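Local coordinates for SusD superfamily protein (Parabacteroides distasonis, PDB 3OTN) that is a putative outer-membrane protein of the SusD family that probably binds carbohydrate or related nutrients at the cell surface, at residues V136-T141 with Y160-I165; A88-C93 with A123-Y128. All blocks are in the same frame, centred on the assembly; numbering follows the deposited sequence.

Contact 1. Residues V136-T141 with Y160-I165. With EDO (1,2-ethanediol), chain R.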
loop_
_atom_site.group_PDB
_atom_site.type_symbol
_atom_site.label_atom_id
_atom_site.label_comp_id
_atom_site.label_asym_id
_atom_site.label_seq_id
_atom_site.Cartn_x
_atom_site.Cartn_y
_atom_site.Cartn_z
ATOM N N VAL A 136 13.128 9.254 11.220
ATOM C CA VAL A 136 13.181 7.988 11.973
ATOM C C VAL A 136 14.625 7.590 12.185
ATOM O O VAL A 136 15.522 8.100 11.464
ATOM C CB VAL A 136 12.424 6.866 11.259
ATOM C CG1 VAL A 136 10.943 7.204 11.182
ATOM C CG2 VAL A 136 13.018 6.588 9.866
ATOM N N PRO A 137 14.893 6.731 13.195
ATOM C CA PRO A 137 16.267 6.259 13.406
ATOM C C PRO A 137 16.896 5.592 12.189
ATOM O O PRO A 137 16.265 4.799 11.521
ATOM C CB PRO A 137 16.116 5.259 14.557
ATOM C CG PRO A 137 14.948 5.785 15.328
ATOM C CD PRO A 137 14.019 6.315 14.313
ATOM N N LYS A 138 18.141 5.958 11.939
ATOM C CA LYS A 138 18.933 5.509 10.823
ATOM C C LYS A 138 19.808 4.347 11.299
ATOM O O LYS A 138 20.870 4.571 11.855
ATOM C CB LYS A 138 19.789 6.679 10.344
ATOM C CG LYS A 138 20.665 6.401 9.125
ATOM C CD LYS A 138 21.259 7.707 8.574
ATOM C CE LYS A 138 22.282 8.290 9.453
ATOM N NZ LYS A 138 22.920 9.488 8.810
ATOM N N ILE A 139 19.346 3.115 11.056
ATOM C CA ILE A 139 19.947 1.890 11.571
ATOM C C ILE A 139 20.219 0.908 10.437
ATOM O O ILE A 139 19.285 0.394 9.808
ATOM C CB ILE A 139 19.020 1.208 12.611
ATOM C CG1 ILE A 139 18.740 2.136 13.788
ATOM C CG2 ILE A 139 19.652 -0.082 13.153
ATOM C CD1 ILE A 139 17.636 1.633 14.701
ATOM N N THR A 140 21.495 0.696 10.160
ATOM C CA THR A 140 21.943 -0.280 9.178
ATOM C C THR A 140 22.947 -1.258 9.772
ATOM O O THR A 140 23.526 -2.049 9.028
ATOM C CB THR A 140 22.626 0.424 7.958
ATOM O OG1 THR A 140 23.713 1.217 8.420
ATOM C CG2 THR A 140 21.643 1.317 7.227
ATOM N N THR A 141 23.179 -1.213 11.082
ATOM C CA THR A 141 24.135 -2.118 11.712
ATOM C C THR A 141 23.376 -3.019 12.670
ATOM O O THR A 141 22.310 -2.655 13.157
ATOM C CB THR A 141 25.291 -1.360 12.450
ATOM O OG1 THR A 141 24.863 -0.933 13.737
ATOM C CG2 THR A 141 25.741 -0.155 11.672
ATOM N N TYR A 160 16.513 8.510 2.990
ATOM C CA TYR A 160 16.487 8.326 1.546
ATOM C C TYR A 160 17.905 8.258 0.920
ATOM O O TYR A 160 18.207 7.325 0.177
ATOM C CB TYR A 160 15.707 9.435 0.843
ATOM C CG TYR A 160 14.202 9.333 0.770
ATOM C CD1 TYR A 160 13.568 8.739 -0.317
ATOM C CD2 TYR A 160 13.403 9.942 1.722
ATOM C CE1 TYR A 160 12.145 8.701 -0.412
ATOM C CE2 TYR A 160 12.019 9.892 1.649
ATOM C CZ TYR A 160 11.394 9.285 0.582
ATOM O OH TYR A 160 10.035 9.305 0.521
ATOM N N ASP A 161 18.752 9.232 1.224
ATOM C CA ASP A 161 20.052 9.337 0.539
ATOM C C ASP A 161 21.066 8.269 0.969
ATOM O O ASP A 161 21.936 7.906 0.184
ATOM C CB ASP A 161 20.705 10.705 0.788
ATOM C CG ASP A 161 19.957 11.860 0.154
ATOM O OD1 ASP A 161 19.080 11.646 -0.692
ATOM O OD2 ASP A 161 20.281 12.995 0.523
ATOM N N GLU A 162 21.001 7.838 2.224
ATOM C CA GLU A 162 21.964 6.885 2.775
ATOM C C GLU A 162 21.494 5.451 2.807
ATOM O O GLU A 162 22.323 4.533 2.762
ATOM C CB GLU A 162 22.411 7.327 4.189
ATOM C CG GLU A 162 23.161 8.660 4.199
ATOM C CD GLU A 162 23.494 9.207 5.588
ATOM O OE1 GLU A 162 23.831 8.408 6.493
ATOM O OE2 GLU A 162 23.439 10.453 5.759
ATOM N N ILE A 163 20.189 5.227 2.896
ATOM C CA ILE A 163 19.676 3.866 2.993
ATOM C C ILE A 163 18.841 3.481 1.786
ATOM O O ILE A 163 19.223 2.618 1.011
ATOM C CB ILE A 163 18.854 3.609 4.278
ATOM C CG1 ILE A 163 19.674 4.010 5.510
ATOM C CG2 ILE A 163 18.457 2.079 4.348
ATOM C CD1 ILE A 163 18.963 3.699 6.852
ATOM N N ILE A 164 17.696 4.126 1.624
ATOM C CA ILE A 164 16.710 3.692 0.651
ATOM C C ILE A 164 17.280 3.681 -0.777
ATOM O O ILE A 164 17.232 2.660 -1.449
ATOM C CB ILE A 164 15.441 4.545 0.722
ATOM C CG1 ILE A 164 14.776 4.443 2.105
ATOM C CG2 ILE A 164 14.446 4.159 -0.368
ATOM C CD1 ILE A 164 13.583 5.411 2.289
ATOM N N ILE A 165 17.810 4.814 -1.232
ATOM C CA ILE A 165 18.270 4.924 -2.622
ATOM C C ILE A 165 19.498 4.045 -2.887
ATOM O O ILE A 165 19.479 3.266 -3.853
ATOM C CB ILE A 165 18.424 6.378 -3.067
ATOM C CG1 ILE A 165 17.030 7.029 -3.124
ATOM C CG2 ILE A 165 19.157 6.482 -4.399
ATOM C CD1 ILE A 165 17.067 8.607 -3.181
HETATM C C1 EDO R . 24.292 -4.717 7.543
HETATM O O1 EDO R . 24.985 -5.170 8.698
HETATM C C2 EDO R . 25.103 -3.624 6.863
HETATM O O2 EDO R . 24.233 -2.731 6.159
#
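The flat carboxylate of Glu162 meets the ammonium group of Lys138, with NZ on the syn side of OE1 but lifted 32° out of the carboxylate plane. The resulting salt bridge is short, 2.7 Å from Lys138 NZ to Glu162 OE1. The other oxygen, Glu162 OE2, stands 3.2 Å from Lys138 NZ, so the ammonium sits nearer OE1 than OE2. The two side chains cross at about a right angle. Lys138 starts out extended and bends at its third torsion (chi3 70°), a turn that sets CE 3.3 Å from Glu162 OE1. A second acid on the same helix, Glu158, also pairs with NZ, and the lysine is thus shared between two carboxylates. An alanine in place of Lys138 would probably leave Glu158 and Glu162 without their common counter-charge and take CG away from beside Ile163 CD1.

Apart from the ion pair the contact is apolar. Ile163 CD1 lies 3.9 Å from Lys138 CG and, tip to tip with the threonine methyl, 3.6 Å from Thr140 CG2. Ile163 sits where the helix widens into a pi-type turn, marked by the bond from Ile165 N to Tyr160 O (2.9 Å). At Thr140 O, 1,2-ethanediol, probably from the crystallisation liquor, makes a weak hydrogen bond through its O2, and it also binds Arg122 and Asn94.

This is a surface contact, in which the loop between helices 108-133 and 156-172 lies against one turn of the latter. Val136 and Pro137 rest on Trp83 of helix 79-100, Thr140 touches Arg122 of helix 108-133, and Asp161 reaches Tyr201 of helix 187-202, so the loop and its helix partner lie among three other helices.

Contact 2. Residues A88-C93 with A123-Y128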
loop_
_atom_site.group_PDB
_atom_site.type_symbol
_atom_site.label_atom_id
_atom_site.label_comp_id
_atom_site.label_asym_id
_atom_site.label_seq_id
_atom_site.Cartn_x
_atom_site.Cartn_y
_atom_site.Cartn_z
ATOM N N ALA A 88 11.565 -4.341 13.322
ATOM C CA ALA A 88 11.942 -5.780 13.422
ATOM C C ALA A 88 12.412 -6.295 12.065
ATOM O O ALA A 88 13.393 -7.002 11.978
ATOM C CB ALA A 88 10.764 -6.642 13.965
ATOM N N GLY A 89 11.692 -5.938 11.000
ATOM C CA GLY A 89 12.090 -6.289 9.640
ATOM C C GLY A 89 13.472 -5.772 9.259
ATOM O O GLY A 89 14.267 -6.502 8.659
ATOM N N ILE A 90 13.746 -4.514 9.627
ATOM C CA ILE A 90 15.039 -3.862 9.380
ATOM C C ILE A 90 16.139 -4.587 10.147
ATOM O O ILE A 90 17.216 -4.852 9.570
ATOM C CB ILE A 90 14.978 -2.308 9.698
ATOM C CG1 ILE A 90 14.187 -1.590 8.599
ATOM C CG2 ILE A 90 16.412 -1.689 9.830
ATOM C CD1 ILE A 90 13.486 -0.295 9.099
ATOM N N ALA A 91 15.860 -4.979 11.389
ATOM C CA ALA A 91 16.843 -5.768 12.202
ATOM C C ALA A 91 17.124 -7.101 11.535
ATOM O O ALA A 91 18.285 -7.534 11.481
ATOM C CB ALA A 91 16.390 -5.985 13.677
ATOM N N ASN A 92 16.080 -7.745 11.006
ATOM C CA ASN A 92 16.269 -8.984 10.234
ATOM C C ASN A 92 17.151 -8.750 9.027
ATOM O O ASN A 92 18.046 -9.538 8.770
ATOM C CB ASN A 92 14.931 -9.625 9.758
ATOM C CG ASN A 92 14.130 -10.257 10.889
ATOM O OD1 ASN A 92 14.693 -10.821 11.820
ATOM N ND2 ASN A 92 12.813 -10.184 10.792
ATOM N N CYS A 93 16.904 -7.663 8.302
ATOM C CA CYS A 93 17.699 -7.331 7.135
ATOM C C CYS A 93 19.151 -7.039 7.450
ATOM O O CYS A 93 20.047 -7.469 6.688
ATOM C CB CYS A 93 17.127 -6.139 6.365
ATOM S SG CYS A 93 15.461 -6.344 5.666
ATOM N N ALA A 123 15.068 -1.194 2.118
ATOM C CA ALA A 123 14.563 -0.004 1.481
ATOM C C ALA A 123 13.052 0.111 1.614
ATOM O O ALA A 123 12.552 1.205 1.856
ATOM C CB ALA A 123 14.975 0.077 -0.005
ATOM N N LEU A 124 12.346 -0.998 1.431
ATOM C CA LEU A 124 10.889 -1.041 1.516
ATOM C C LEU A 124 10.380 -0.656 2.922
ATOM O O LEU A 124 9.502 0.213 3.070
ATOM C CB LEU A 124 10.358 -2.432 1.098
ATOM C CG LEU A 124 8.821 -2.632 1.055
ATOM C CD1 LEU A 124 8.175 -1.759 -0.019
ATOM C CD2 LEU A 124 8.448 -4.087 0.932
ATOM N N TYR A 125 10.961 -1.272 3.946
ATOM C CA TYR A 125 10.546 -1.002 5.330
ATOM C C TYR A 125 10.770 0.482 5.672
ATOM O O TYR A 125 9.880 1.122 6.248
ATOM C CB TYR A 125 11.308 -1.870 6.325
ATOM C CG TYR A 125 10.928 -3.349 6.279
ATOM C CD1 TYR A 125 9.596 -3.753 6.405
ATOM C CD2 TYR A 125 11.885 -4.323 6.201
ATOM C CE1 TYR A 125 9.247 -5.073 6.392
ATOM C CE2 TYR A 125 11.544 -5.663 6.176
ATOM C CZ TYR A 125 10.223 -6.026 6.262
ATOM O OH TYR A 125 9.879 -7.346 6.252
ATOM N N TYR A 126 11.943 1.009 5.302
ATOM C CA TYR A 126 12.280 2.393 5.565
ATOM C C TYR A 126 11.410 3.372 4.787
ATOM O O TYR A 126 11.055 4.418 5.314
ATOM C CB TYR A 126 13.758 2.692 5.283
ATOM C CG TYR A 126 14.631 2.467 6.480
ATOM C CD1 TYR A 126 14.514 3.288 7.618
ATOM C CD2 TYR A 126 15.561 1.447 6.498
ATOM C CE1 TYR A 126 15.330 3.090 8.723
ATOM C CE2 TYR A 126 16.393 1.244 7.583
ATOM C CZ TYR A 126 16.261 2.035 8.713
ATOM O OH TYR A 126 17.080 1.792 9.806
ATOM N N PHE A 127 11.053 3.022 3.552
ATOM C CA PHE A 127 10.189 3.882 2.735
ATOM C C PHE A 127 8.814 4.014 3.362
ATOM O O PHE A 127 8.244 5.090 3.306
ATOM C CB PHE A 127 10.112 3.332 1.289
ATOM C CG PHE A 127 9.406 4.223 0.306
ATOM C CD1 PHE A 127 9.706 5.574 0.207
ATOM C CD2 PHE A 127 8.496 3.684 -0.585
ATOM C CE1 PHE A 127 9.075 6.371 -0.754
ATOM C CE2 PHE A 127 7.870 4.458 -1.553
ATOM C CZ PHE A 127 8.137 5.808 -1.623
ATOM N N TYR A 128 8.273 2.937 3.950
ATOM C CA TYR A 128 7.010 3.045 4.696
ATOM C C TYR A 128 7.227 3.904 5.959
ATOM O O TYR A 128 6.490 4.866 6.189
ATOM C CB TYR A 128 6.418 1.687 5.057
ATOM C CG TYR A 128 5.651 1.101 3.930
ATOM C CD1 TYR A 128 6.310 0.562 2.819
ATOM C CD2 TYR A 128 4.257 1.190 3.891
ATOM C CE1 TYR A 128 5.586 0.045 1.724
ATOM C CE2 TYR A 128 3.536 0.672 2.826
ATOM C CZ TYR A 128 4.186 0.102 1.750
ATOM O OH TYR A 128 3.440 -0.414 0.715
#
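The hydroxyl of Tyr126, 3.5 Å from Ile90 CG2, is anchored by a hydrogen bond to the backbone oxygen of Ile139, which also receives a weak bond from Asn94. This buried polar end is therefore satisfied from outside the two segments, while its ring packs against Ile90 and reaches Ile159 and Ile163 of helix 156-172. Helices 79-100 and 108-133 form an antiparallel helical hairpin, in keeping with the TPR-like scaffold of the SusD family. Their segments run at 153° to one another, with the axes 9.4 Å apart.

Ile90 is the apolar centre of the interface. Its CG1 is anti to the carbonyl carbon, which brings this branch 3.7 Å from Tyr125 CB, while CG2 takes the other branch to the Tyr126 hydroxyl. At the end of the chain, CD1 lies over the centre of the Tyr126 ring, 3.5 Å from the ring centroid and only 9° off the ring normal, a well-centred CH-pi contact. The isoleucine stands roughly perpendicular to Tyr126, while it and Tyr125 point past one another, oppositely directed. Ile90 thus meets both tyrosines, Tyr125 through CG1 against CB and Tyr126 through CD1 over the ring.

Tyr125 in turn spreads its ring against the backbone of helix 79-100. Gly89 CA lies over a face of this ring, 29° off the normal, as a second CH-pi contact. With no side chain at Gly89, Tyr125 CE2 can approach Gly89 CA to 3.6 Å; a methyl group there would fall too near that ring carbon. The Tyr125 hydroxyl is hydrogen-bonded to Ala26 O, which fixes the far end of the ring. One turn on from Gly89, the sulfur of Cys93 meets the Tyr125 ring at its edge, near the ring plane, with Cys93 SG 4.0 Å from Tyr125 CE2.

Followed from the N terminus, the chain runs through helix 79-100, turns, and returns along helix 108-133, where contact 2 closes the hairpin. Only after that does contact 1 open: residues 136-141 lie in the loop leaving helix 108-133, and the chain comes back to them on helix 156-172. The two closures therefore follow one another in series, neither nesting nor crossing. In space they adjoin, with centres about 9 Å apart, and Tyr126 and Ile139 bridge them. Together they tie three successive helices and an intervening loop into one side of the protein, from a buried helix pair outward to a partly exposed surface.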